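Long-range contacts in phosphoribosylaminoimidazole-succinocarboxamide synthase (Pyrococcus horikoshii, PDB 4O7V), which joins L-aspartate to 5-amino-1-(5-phospho-D-ribosyl)imidazole-4-carboxylate at the expense of ATP, a step of de novo purine biosynthesis: residues K38-K43 against D211-D216; V91-V96 against L171-L176; V95-L100 against R198-K203. All coordinates share one frame; numbering follows the deposited sequence.

Contact 1 starts nearest the N terminus, at strand 38-41, and closes the longest loop, ending on helix 211-214. The other two contacts lie within that loop. Contact 2 leaves from the end of strand 84-93, contact 3 from the loop that follows; they share Val-95 and Val-96. The two loops start from the same stretch and overlap along the chain. Contact 2 ends on strand 169-180, contact 3 later, on strand 197-201. These strands are neighbours in one sheet. The salt bridge of Asp-173 with Arg-198 joins contact 2 to contact 3, and that of Asp-211 with Arg-198 joins contact 3 to contact 1. All three contacts touch the bound uridine nucleotide, modelled as overlapping UDP and U5P.

Contact 1: K38-K43 against D211-D216; sequences KKARFK and DVFRFD. With UDP (uridine-5'-diphosphate), chain B; U5P (uridine-5'-monophosphate), chain D; PO4 (phosphate ion), chain F.
The ring of Phe-42 turns its edge to one face of Phe-213 in an offset edge-to-face pair. The centroids are 5.6 Å apart and the planes stand at 78°. On the other side of the Phe-213 plane runs the extended chain of Lys-38. Lys-38 CE makes an off-centre CH-pi contact, 4.3 Å from the centroid of Phe-213. Ala-40 CB lies 3.7 Å from Phe-213 CE1. Leu-220 of helix 220-232 also packs on both phenylalanines.

Arg-214 points from the helix to the ligands. UDP O3B sits over one face of its guanidinium. At the edge, Arg-214 NE and NH1 both donate to O4 of the phosphate ion, with NH1 at 2.7 Å from O4. NH1 also bonds O2' of the ribose, while Arg-214 NH2 forms a salt bridge with Asp-211 OD1 (2.8 Å).

With CG anti to the backbone N (chi1 -178°), Lys-38 carries its amine to the helix end. Lys-38 NZ donates to Phe-213 O at 3.0 Å, weakly to Arg-214 O, and to Asp-216 OD1 at 3.1 Å in a salt bridge. Water 1 bridges NZ to Asp-216 OD2. The ammonium probably helps to satisfy and polarise these helix-end carbonyls, while the Asp-216 carboxylate balances its charge.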
# COMPACT_ATOMS: atom_id res chain seq x y z
N LYS A 38 -3.72 9.03 -22.89
CA LYS A 38 -4.83 9.81 -23.45
C LYS A 38 -4.55 11.31 -23.32
O LYS A 38 -4.25 11.79 -22.24
CB LYS A 38 -6.13 9.45 -22.73
CG LYS A 38 -7.37 10.15 -23.25
CD LYS A 38 -8.63 9.57 -22.62
CE LYS A 38 -9.88 10.16 -23.25
NZ LYS A 38 -11.12 9.40 -22.90
N LYS A 39 -4.65 12.05 -24.43
CA LYS A 39 -4.36 13.50 -24.40
C LYS A 39 -5.39 14.31 -25.17
O LYS A 39 -5.87 13.89 -26.22
CB LYS A 39 -2.98 13.81 -24.99
CG LYS A 39 -1.79 13.38 -24.16
CD LYS A 39 -0.51 13.67 -24.91
CE LYS A 39 0.68 12.94 -24.30
NZ LYS A 39 1.77 12.79 -25.31
N ALA A 40 -5.70 15.49 -24.64
CA ALA A 40 -6.52 16.49 -25.32
C ALA A 40 -6.21 17.86 -24.72
O ALA A 40 -5.51 17.96 -23.72
CB ALA A 40 -8.00 16.16 -25.18
N ARG A 41 -6.73 18.90 -25.36
CA ARG A 41 -6.60 20.27 -24.84
C ARG A 41 -7.98 20.86 -24.70
O ARG A 41 -8.84 20.65 -25.55
CB ARG A 41 -5.76 21.14 -25.79
CG ARG A 41 -4.40 20.57 -26.14
CD ARG A 41 -3.59 21.54 -27.00
NE ARG A 41 -3.16 22.72 -26.24
CZ ARG A 41 -3.79 23.89 -26.24
NH1 ARG A 41 -4.89 24.08 -26.97
NH2 ARG A 41 -3.32 24.89 -25.50
N PHE A 42 -8.19 21.62 -23.62
CA PHE A 42 -9.49 22.22 -23.35
C PHE A 42 -9.39 23.71 -23.08
O PHE A 42 -8.84 24.15 -22.07
CB PHE A 42 -10.17 21.49 -22.18
CG PHE A 42 -10.55 20.07 -22.50
CD1 PHE A 42 -11.76 19.79 -23.13
CD2 PHE A 42 -9.69 19.03 -22.19
CE1 PHE A 42 -12.11 18.48 -23.43
CE2 PHE A 42 -10.04 17.72 -22.49
CZ PHE A 42 -11.25 17.44 -23.12
N LYS A 43 -9.93 24.49 -24.02
CA LYS A 43 -9.86 25.94 -23.99
C LYS A 43 -10.44 26.44 -22.68
O LYS A 43 -11.62 26.24 -22.38
CB LYS A 43 -10.63 26.54 -25.17
CG LYS A 43 -10.71 28.07 -25.18
CD LYS A 43 -9.35 28.70 -25.42
CE LYS A 43 -9.26 30.05 -24.73
NZ LYS A 43 -7.89 30.63 -24.84
N ASP A 211 -12.97 12.91 -14.46
CA ASP A 211 -13.57 11.63 -14.88
C ASP A 211 -14.40 11.79 -16.17
O ASP A 211 -14.50 10.86 -16.97
CB ASP A 211 -14.41 11.03 -13.76
CG ASP A 211 -13.59 10.16 -12.81
OD1 ASP A 211 -12.41 9.87 -13.09
OD2 ASP A 211 -14.15 9.75 -11.78
N VAL A 212 -14.97 12.98 -16.36
CA VAL A 212 -15.68 13.34 -17.57
C VAL A 212 -14.78 13.20 -18.81
O VAL A 212 -15.19 12.65 -19.82
CB VAL A 212 -16.25 14.77 -17.44
CG1 VAL A 212 -16.65 15.34 -18.80
CG2 VAL A 212 -17.43 14.77 -16.46
N PHE A 213 -13.54 13.69 -18.70
CA PHE A 213 -12.52 13.46 -19.73
C PHE A 213 -12.03 12.01 -19.75
O PHE A 213 -11.91 11.41 -20.82
CB PHE A 213 -11.34 14.43 -19.56
CG PHE A 213 -10.13 14.09 -20.39
CD1 PHE A 213 -10.19 14.09 -21.79
CD2 PHE A 213 -8.92 13.79 -19.78
CE1 PHE A 213 -9.06 13.79 -22.55
CE2 PHE A 213 -7.79 13.49 -20.54
CZ PHE A 213 -7.86 13.49 -21.93
N ARG A 214 -11.76 11.45 -18.57
CA ARG A 214 -11.25 10.07 -18.48
C ARG A 214 -12.17 9.04 -19.18
O ARG A 214 -11.69 8.17 -19.91
CB ARG A 214 -11.03 9.64 -17.02
CG ARG A 214 -9.77 10.17 -16.36
CD ARG A 214 -9.67 9.62 -14.94
NE ARG A 214 -8.64 10.30 -14.15
CZ ARG A 214 -8.89 11.14 -13.14
NH1 ARG A 214 -7.87 11.69 -12.50
NH2 ARG A 214 -10.13 11.43 -12.75
N PHE A 215 -13.48 9.16 -18.94
CA PHE A 215 -14.44 8.17 -19.45
C PHE A 215 -15.51 8.71 -20.41
O PHE A 215 -16.59 8.12 -20.52
CB PHE A 215 -15.08 7.41 -18.27
CG PHE A 215 -14.07 6.80 -17.35
CD1 PHE A 215 -13.26 5.75 -17.78
CD2 PHE A 215 -13.91 7.28 -16.05
CE1 PHE A 215 -12.31 5.20 -16.93
CE2 PHE A 215 -12.97 6.72 -15.20
CZ PHE A 215 -12.17 5.68 -15.64
N ASP A 216 -15.20 9.81 -21.10
CA ASP A 216 -16.09 10.39 -22.11
C ASP A 216 -17.53 10.52 -21.62
O ASP A 216 -18.48 10.05 -22.26
CB ASP A 216 -16.03 9.58 -23.42
CG ASP A 216 -14.64 9.54 -24.02
OD1 ASP A 216 -13.84 10.49 -23.80
OD2 ASP A 216 -14.33 8.56 -24.70
N1 UDP B . -5.34 11.72 -8.75
C2 UDP B . -4.52 12.78 -9.20
N3 UDP B . -3.37 12.51 -9.82
C4 UDP B . -2.98 11.24 -10.01
C5 UDP B . -3.77 10.18 -9.58
C6 UDP B . -4.97 10.44 -8.93
O2 UDP B . -4.87 13.96 -9.03
O4 UDP B . -1.90 11.02 -10.59
C1' UDP B . -6.60 12.02 -8.08
C2' UDP B . -7.78 11.55 -8.92
O2' UDP B . -8.32 12.63 -9.69
C3' UDP B . -8.78 11.10 -7.88
C4' UDP B . -7.95 10.70 -6.67
O4' UDP B . -6.67 11.31 -6.83
O3' UDP B . -9.57 12.24 -7.52
C5' UDP B . -7.79 9.19 -6.56
O5' UDP B . -7.54 8.64 -7.85
PA UDP B . -7.47 7.05 -8.08
O1A UDP B . -6.53 6.44 -7.07
O2A UDP B . -8.87 6.51 -8.16
O3A UDP B . -6.79 6.96 -9.54
PB UDP B . -7.54 7.29 -10.93
O1B UDP B . -6.46 6.99 -11.94
O2B UDP B . -8.73 6.37 -10.97
O3B UDP B . -7.92 8.75 -10.87
N1 U5P D . -5.26 11.74 -8.54
C2 U5P D . -4.53 12.82 -9.08
N3 U5P D . -3.31 12.61 -9.59
C4 U5P D . -2.78 11.39 -9.59
C5 U5P D . -3.47 10.30 -9.06
C6 U5P D . -4.74 10.50 -8.53
O2 U5P D . -5.01 13.97 -9.08
O4 U5P D . -1.64 11.23 -10.07
C1' U5P D . -6.59 11.98 -7.97
C2' U5P D . -7.71 11.51 -8.89
O2' U5P D . -8.21 12.58 -9.68
C3' U5P D . -8.76 11.07 -7.90
C4' U5P D . -8.01 10.64 -6.65
O3' U5P D . -9.55 12.21 -7.56
O4' U5P D . -6.71 11.24 -6.75
C5' U5P D . -7.87 9.13 -6.54
O5' U5P D . -7.30 8.61 -7.74
P U5P D . -7.36 7.04 -8.08
O1P U5P D . -8.80 6.67 -7.84
O2P U5P D . -6.94 6.99 -9.53
O3P U5P D . -6.41 6.38 -7.12
P PO4 F . -4.85 10.21 -14.38
O1 PO4 F . -3.68 10.78 -15.16
O2 PO4 F . -5.31 8.91 -15.02
O3 PO4 F . -4.46 9.99 -12.93
O4 PO4 F . -5.99 11.19 -14.42
O HOH W 1 -12.04 9.28 -25.87

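Contact 2: V91-V96 against L171-L176; sequences VVRNVV and LVDFKL. With U5P (uridine-5'-monophosphate), chain D; UDP (uridine-5'-diphosphate), chain B.
Val-92 and Phe-174 form the hydrogen-bonded pair of two antiparallel strands: each backbone N donates to the other residue's O. Val-172 O accepts from both Asn-94 N (2.8 Å) and Val-95 N (3.1 Å), the pattern of a classic beta bulge where the chain turns a corner. Asn-94 ND2 also donates to Leu-171 O at 2.9 Å, with that oxygen near the amide plane. The same ND2 bonds Asn-157 OD1.

Among apolar contacts, Val-92 CB makes a CH-pi contact over the face of the Phe-174 ring, 4.0 Å from its centroid. A chi1 of 62° brings that ring back over the valine.

Charged groups line the other face of the sheet. Arg-93 NH1 donates to UDP O1A (2.8 Å) and Arg-93 NH2 to UDP O2A (2.7 Å). NH2 also makes a salt bridge with Asp-173 OD2 whose hydrogen bond is weak; OD2 is salt-bridged to Arg-198 as well. Water 2 links Arg-93 NE to OD2 and Val-95 O. Asp-173 OD1 lies 2.6 Å from UDP O3'. A leucine for Arg-93 would probably strip the phosphate of both donors.

Helix 143-165 covers the Val-92 and Phe-174 side, while strands 111-121 and 197-201 flank the pair.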
# COMPACT_ATOMS: atom_id res chain seq x y z
N VAL A 91 -3.67 10.67 -1.17
CA VAL A 91 -5.05 10.55 -1.61
C VAL A 91 -5.99 10.30 -0.41
O VAL A 91 -5.77 9.40 0.39
CB VAL A 91 -5.21 9.43 -2.68
CG1 VAL A 91 -6.67 9.19 -2.99
CG2 VAL A 91 -4.42 9.78 -3.95
N VAL A 92 -7.04 11.11 -0.31
CA VAL A 92 -8.06 10.93 0.72
C VAL A 92 -9.35 10.50 0.00
O VAL A 92 -9.71 11.08 -1.01
CB VAL A 92 -8.29 12.24 1.51
CG1 VAL A 92 -9.19 11.99 2.71
CG2 VAL A 92 -6.97 12.85 1.96
N ARG A 93 -10.02 9.48 0.52
CA ARG A 93 -11.20 8.92 -0.14
C ARG A 93 -12.38 8.82 0.84
O ARG A 93 -12.23 8.30 1.95
CB ARG A 93 -10.86 7.54 -0.74
CG ARG A 93 -9.39 7.42 -1.19
CD ARG A 93 -9.08 6.15 -1.98
NE ARG A 93 -9.67 6.25 -3.31
CZ ARG A 93 -9.03 6.15 -4.47
NH1 ARG A 93 -7.72 5.90 -4.54
NH2 ARG A 93 -9.74 6.30 -5.57
N ASN A 94 -13.54 9.34 0.42
CA ASN A 94 -14.78 9.29 1.21
C ASN A 94 -15.79 8.31 0.64
O ASN A 94 -16.57 7.69 1.39
CB ASN A 94 -15.43 10.67 1.27
CG ASN A 94 -14.53 11.69 1.92
OD1 ASN A 94 -14.01 11.46 3.01
ND2 ASN A 94 -14.31 12.82 1.24
N VAL A 95 -15.77 8.20 -0.69
CA VAL A 95 -16.69 7.38 -1.46
C VAL A 95 -15.85 6.54 -2.42
O VAL A 95 -14.88 7.05 -3.00
CB VAL A 95 -17.68 8.27 -2.26
CG1 VAL A 95 -18.47 7.45 -3.27
CG2 VAL A 95 -18.62 9.01 -1.31
N VAL A 96 -16.20 5.26 -2.56
CA VAL A 96 -15.47 4.34 -3.44
C VAL A 96 -15.59 4.75 -4.91
O VAL A 96 -16.71 4.93 -5.44
CB VAL A 96 -15.93 2.89 -3.23
CG1 VAL A 96 -15.30 1.96 -4.26
CG2 VAL A 96 -15.61 2.43 -1.81
N LEU A 171 -17.74 15.46 -2.18
CA LEU A 171 -16.31 15.26 -2.37
C LEU A 171 -16.01 13.77 -2.25
O LEU A 171 -15.95 13.21 -1.16
CB LEU A 171 -15.50 16.09 -1.38
CG LEU A 171 -13.97 15.95 -1.40
CD1 LEU A 171 -13.36 16.35 -2.73
CD2 LEU A 171 -13.39 16.78 -0.26
N VAL A 172 -15.83 13.13 -3.41
CA VAL A 172 -15.67 11.68 -3.47
C VAL A 172 -14.27 11.25 -3.00
O VAL A 172 -14.14 10.39 -2.11
CB VAL A 172 -15.97 11.20 -4.91
CG1 VAL A 172 -15.53 9.76 -5.13
CG2 VAL A 172 -17.44 11.40 -5.21
N ASP A 173 -13.24 11.86 -3.59
CA ASP A 173 -11.85 11.65 -3.21
C ASP A 173 -11.03 12.80 -3.78
O ASP A 173 -11.57 13.63 -4.52
CB ASP A 173 -11.30 10.30 -3.70
CG ASP A 173 -11.41 10.11 -5.21
OD1 ASP A 173 -11.24 11.09 -5.96
OD2 ASP A 173 -11.67 8.98 -5.65
N PHE A 174 -9.75 12.87 -3.44
CA PHE A 174 -8.89 13.93 -3.96
C PHE A 174 -7.44 13.64 -3.64
O PHE A 174 -7.15 12.85 -2.75
CB PHE A 174 -9.31 15.32 -3.42
CG PHE A 174 -9.20 15.46 -1.93
CD1 PHE A 174 -8.08 16.07 -1.35
CD2 PHE A 174 -10.22 15.02 -1.09
CE1 PHE A 174 -7.97 16.21 0.03
CE2 PHE A 174 -10.12 15.16 0.29
CZ PHE A 174 -8.99 15.75 0.85
N LYS A 175 -6.53 14.27 -4.37
CA LYS A 175 -5.11 14.08 -4.17
C LYS A 175 -4.45 15.39 -3.71
O LYS A 175 -4.70 16.46 -4.27
CB LYS A 175 -4.45 13.58 -5.45
CG LYS A 175 -2.92 13.49 -5.35
CD LYS A 175 -2.24 14.00 -6.62
CE LYS A 175 -2.09 15.51 -6.60
NZ LYS A 175 -1.42 16.06 -7.81
N LEU A 176 -3.59 15.28 -2.70
CA LEU A 176 -2.76 16.40 -2.26
C LEU A 176 -1.26 16.11 -2.38
O LEU A 176 -0.81 14.96 -2.40
CB LEU A 176 -3.09 16.75 -0.81
CG LEU A 176 -4.54 17.04 -0.43
CD1 LEU A 176 -4.62 17.22 1.08
CD2 LEU A 176 -5.08 18.26 -1.15
N1 U5P D . -5.26 11.74 -8.54
C2 U5P D . -4.53 12.82 -9.08
N3 U5P D . -3.31 12.61 -9.59
C4 U5P D . -2.78 11.39 -9.59
C5 U5P D . -3.47 10.30 -9.06
C6 U5P D . -4.74 10.50 -8.53
O2 U5P D . -5.01 13.97 -9.08
O4 U5P D . -1.64 11.23 -10.07
C1' U5P D . -6.59 11.98 -7.97
C2' U5P D . -7.71 11.51 -8.89
O2' U5P D . -8.21 12.58 -9.68
C3' U5P D . -8.76 11.07 -7.90
C4' U5P D . -8.01 10.64 -6.65
O3' U5P D . -9.55 12.21 -7.56
O4' U5P D . -6.71 11.24 -6.75
C5' U5P D . -7.87 9.13 -6.54
O5' U5P D . -7.30 8.61 -7.74
P U5P D . -7.36 7.04 -8.08
O1P U5P D . -8.80 6.67 -7.84
O2P U5P D . -6.94 6.99 -9.53
O3P U5P D . -6.41 6.38 -7.12
N1 UDP B . -5.34 11.72 -8.75
C2 UDP B . -4.52 12.78 -9.20
N3 UDP B . -3.37 12.51 -9.82
C4 UDP B . -2.98 11.24 -10.01
C5 UDP B . -3.77 10.18 -9.58
C6 UDP B . -4.97 10.44 -8.93
O2 UDP B . -4.87 13.96 -9.03
O4 UDP B . -1.90 11.02 -10.59
C1' UDP B . -6.60 12.02 -8.08
C2' UDP B . -7.78 11.55 -8.92
O2' UDP B . -8.32 12.63 -9.69
C3' UDP B . -8.78 11.10 -7.88
C4' UDP B . -7.95 10.70 -6.67
O4' UDP B . -6.67 11.31 -6.83
O3' UDP B . -9.57 12.24 -7.52
C5' UDP B . -7.79 9.19 -6.56
O5' UDP B . -7.54 8.64 -7.85
PA UDP B . -7.47 7.05 -8.08
O1A UDP B . -6.53 6.44 -7.07
O2A UDP B . -8.87 6.51 -8.16
O3A UDP B . -6.79 6.96 -9.54
PB UDP B . -7.54 7.29 -10.93
O1B UDP B . -6.46 6.99 -11.94
O2B UDP B . -8.73 6.37 -10.97
O3B UDP B . -7.92 8.75 -10.87
O HOH W 2 -12.28 6.88 -3.91

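Contact 3: V95-L100 against R198-K203; sequences VVAGSL and RFWDAK. With UDP (uridine-5'-diphosphate), chain B; U5P (uridine-5'-monophosphate), chain D.
Arg-198 comes first, its aliphatic part against the loop: CD lies 3.8 Å from Ala-97 CB. The extended chain carries the guanidinium under the loop backbone. Gly-98 N stands 3.8 Å above the guanidinium plane of Arg-198, over its centre, and Gly-98 CA is 3.5 Å from NH2 of Arg-198. The edge faces the nucleotide: Arg-198 NH1 donates to UDP O2A at 2.9 Å and Arg-198 NH2 to UDP O2B at 2.8 Å. Salt bridges of NE with Asp-211 and NH1 with Asp-173 fix the plane.

Strand 197-201 pairs antiparallel with strand 169-180 in the large sheet, and the loop between strands 84-93 and 111-121 forms the other wall of this phosphate pocket. Its 3-10 turn begins at Ser-99, whose N donates to UDP O2A at 2.9 Å. Gly-98 has a positive phi (51°), and a side chain there would run into both O2A and Arg-198 NH1. The pocket probably takes the phosphate of the ribotide substrate, since ADP binds separately.

Trp-200 returns to the loop: CG anti to its carbonyl carbon (chi1 -73°) brings Trp-200 CZ3 to within 3.8 Å of Val-95 CG1. Ala-97 CB is more distant, 4.4 Å from Trp-200 CZ2.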
# COMPACT_ATOMS: atom_id res chain seq x y z
N VAL A 95 -15.77 8.20 -0.69
CA VAL A 95 -16.69 7.38 -1.46
C VAL A 95 -15.85 6.54 -2.42
O VAL A 95 -14.88 7.05 -3.00
CB VAL A 95 -17.68 8.27 -2.26
CG1 VAL A 95 -18.47 7.45 -3.27
CG2 VAL A 95 -18.62 9.01 -1.31
N VAL A 96 -16.20 5.26 -2.56
CA VAL A 96 -15.47 4.34 -3.44
C VAL A 96 -15.59 4.75 -4.91
O VAL A 96 -16.71 4.93 -5.44
CB VAL A 96 -15.93 2.89 -3.23
CG1 VAL A 96 -15.30 1.96 -4.26
CG2 VAL A 96 -15.61 2.43 -1.81
N ALA A 97 -14.43 4.92 -5.55
CA ALA A 97 -14.33 5.20 -6.99
C ALA A 97 -12.90 4.94 -7.46
O ALA A 97 -12.01 4.67 -6.64
CB ALA A 97 -14.74 6.64 -7.28
N GLY A 98 -12.68 5.01 -8.76
CA GLY A 98 -11.34 4.83 -9.34
C GLY A 98 -10.63 3.57 -8.88
O GLY A 98 -11.23 2.49 -8.80
N SER A 99 -9.35 3.70 -8.54
CA SER A 99 -8.50 2.53 -8.23
C SER A 99 -8.88 1.80 -6.94
O SER A 99 -8.44 0.68 -6.72
CB SER A 99 -7.01 2.94 -8.18
OG SER A 99 -6.73 3.61 -6.95
N LEU A 100 -9.69 2.43 -6.10
CA LEU A 100 -10.12 1.78 -4.85
C LEU A 100 -10.98 0.53 -5.09
O LEU A 100 -10.98 -0.40 -4.28
CB LEU A 100 -10.81 2.77 -3.90
CG LEU A 100 -11.10 2.25 -2.48
CD1 LEU A 100 -9.83 1.81 -1.75
CD2 LEU A 100 -11.86 3.27 -1.66
N ARG A 198 -12.39 14.12 -7.14
CA ARG A 198 -13.67 13.69 -7.69
C ARG A 198 -14.78 14.48 -7.01
O ARG A 198 -14.86 14.54 -5.78
CB ARG A 198 -13.89 12.18 -7.58
CG ARG A 198 -13.11 11.39 -8.63
CD ARG A 198 -13.40 9.89 -8.61
NE ARG A 198 -12.67 9.25 -9.70
CZ ARG A 198 -11.50 8.62 -9.58
NH1 ARG A 198 -10.91 8.51 -8.39
NH2 ARG A 198 -10.92 8.10 -10.65
N PHE A 199 -15.60 15.12 -7.85
CA PHE A 199 -16.75 15.90 -7.43
C PHE A 199 -17.99 15.31 -8.08
O PHE A 199 -18.09 15.27 -9.32
CB PHE A 199 -16.64 17.35 -7.91
CG PHE A 199 -15.48 18.12 -7.34
CD1 PHE A 199 -15.20 18.11 -5.97
CD2 PHE A 199 -14.69 18.92 -8.17
CE1 PHE A 199 -14.14 18.84 -5.45
CE2 PHE A 199 -13.64 19.66 -7.65
CZ PHE A 199 -13.36 19.63 -6.30
N TRP A 200 -18.95 14.87 -7.26
CA TRP A 200 -20.24 14.39 -7.75
C TRP A 200 -21.36 15.30 -7.36
O TRP A 200 -21.44 15.73 -6.20
CB TRP A 200 -20.54 13.02 -7.17
CG TRP A 200 -19.74 11.90 -7.74
CD1 TRP A 200 -18.73 11.97 -8.70
CD2 TRP A 200 -19.84 10.49 -7.38
NE1 TRP A 200 -18.22 10.73 -8.96
CE2 TRP A 200 -18.85 9.79 -8.20
CE3 TRP A 200 -20.63 9.75 -6.50
CZ2 TRP A 200 -18.67 8.42 -8.12
CZ3 TRP A 200 -20.44 8.37 -6.43
CH2 TRP A 200 -19.48 7.72 -7.22
N ASP A 201 -22.26 15.59 -8.30
CA ASP A 201 -23.50 16.30 -7.95
C ASP A 201 -24.25 15.49 -6.90
O ASP A 201 -24.42 14.28 -7.07
CB ASP A 201 -24.41 16.47 -9.17
CG ASP A 201 -25.77 17.03 -8.78
OD1 ASP A 201 -25.83 18.21 -8.40
OD2 ASP A 201 -26.77 16.28 -8.81
N ALA A 202 -24.68 16.16 -5.83
CA ALA A 202 -25.32 15.49 -4.68
C ALA A 202 -26.61 14.74 -5.04
O ALA A 202 -26.92 13.71 -4.43
CB ALA A 202 -25.58 16.47 -3.54
N LYS A 203 -27.33 15.24 -6.03
CA LYS A 203 -28.62 14.66 -6.39
C LYS A 203 -28.51 13.58 -7.46
O LYS A 203 -29.09 12.50 -7.33
CB LYS A 203 -29.57 15.77 -6.86
CG LYS A 203 -31.01 15.59 -6.41
CD LYS A 203 -31.68 14.39 -7.07
CE LYS A 203 -33.17 14.34 -6.74
NZ LYS A 203 -33.84 15.62 -7.11
N1 UDP B . -5.34 11.72 -8.75
C2 UDP B . -4.52 12.78 -9.20
N3 UDP B . -3.37 12.51 -9.82
C4 UDP B . -2.98 11.24 -10.01
C5 UDP B . -3.77 10.18 -9.58
C6 UDP B . -4.97 10.44 -8.93
O2 UDP B . -4.87 13.96 -9.03
O4 UDP B . -1.90 11.02 -10.59
C1' UDP B . -6.60 12.02 -8.08
C2' UDP B . -7.78 11.55 -8.92
O2' UDP B . -8.32 12.63 -9.69
C3' UDP B . -8.78 11.10 -7.88
C4' UDP B . -7.95 10.70 -6.67
O4' UDP B . -6.67 11.31 -6.83
O3' UDP B . -9.57 12.24 -7.52
C5' UDP B . -7.79 9.19 -6.56
O5' UDP B . -7.54 8.64 -7.85
PA UDP B . -7.47 7.05 -8.08
O1A UDP B . -6.53 6.44 -7.07
O2A UDP B . -8.87 6.51 -8.16
O3A UDP B . -6.79 6.96 -9.54
PB UDP B . -7.54 7.29 -10.93
O1B UDP B . -6.46 6.99 -11.94
O2B UDP B . -8.73 6.37 -10.97
O3B UDP B . -7.92 8.75 -10.87
N1 U5P D . -5.26 11.74 -8.54
C2 U5P D . -4.53 12.82 -9.08
N3 U5P D . -3.31 12.61 -9.59
C4 U5P D . -2.78 11.39 -9.59
C5 U5P D . -3.47 10.30 -9.06
C6 U5P D . -4.74 10.50 -8.53
O2 U5P D . -5.01 13.97 -9.08
O4 U5P D . -1.64 11.23 -10.07
C1' U5P D . -6.59 11.98 -7.97
C2' U5P D . -7.71 11.51 -8.89
O2' U5P D . -8.21 12.58 -9.68
C3' U5P D . -8.76 11.07 -7.90
C4' U5P D . -8.01 10.64 -6.65
O3' U5P D . -9.55 12.21 -7.56
O4' U5P D . -6.71 11.24 -6.75
C5' U5P D . -7.87 9.13 -6.54
O5' U5P D . -7.30 8.61 -7.74
P U5P D . -7.36 7.04 -8.08
O1P U5P D . -8.80 6.67 -7.84
O2P U5P D . -6.94 6.99 -9.53
O3P U5P D . -6.41 6.38 -7.12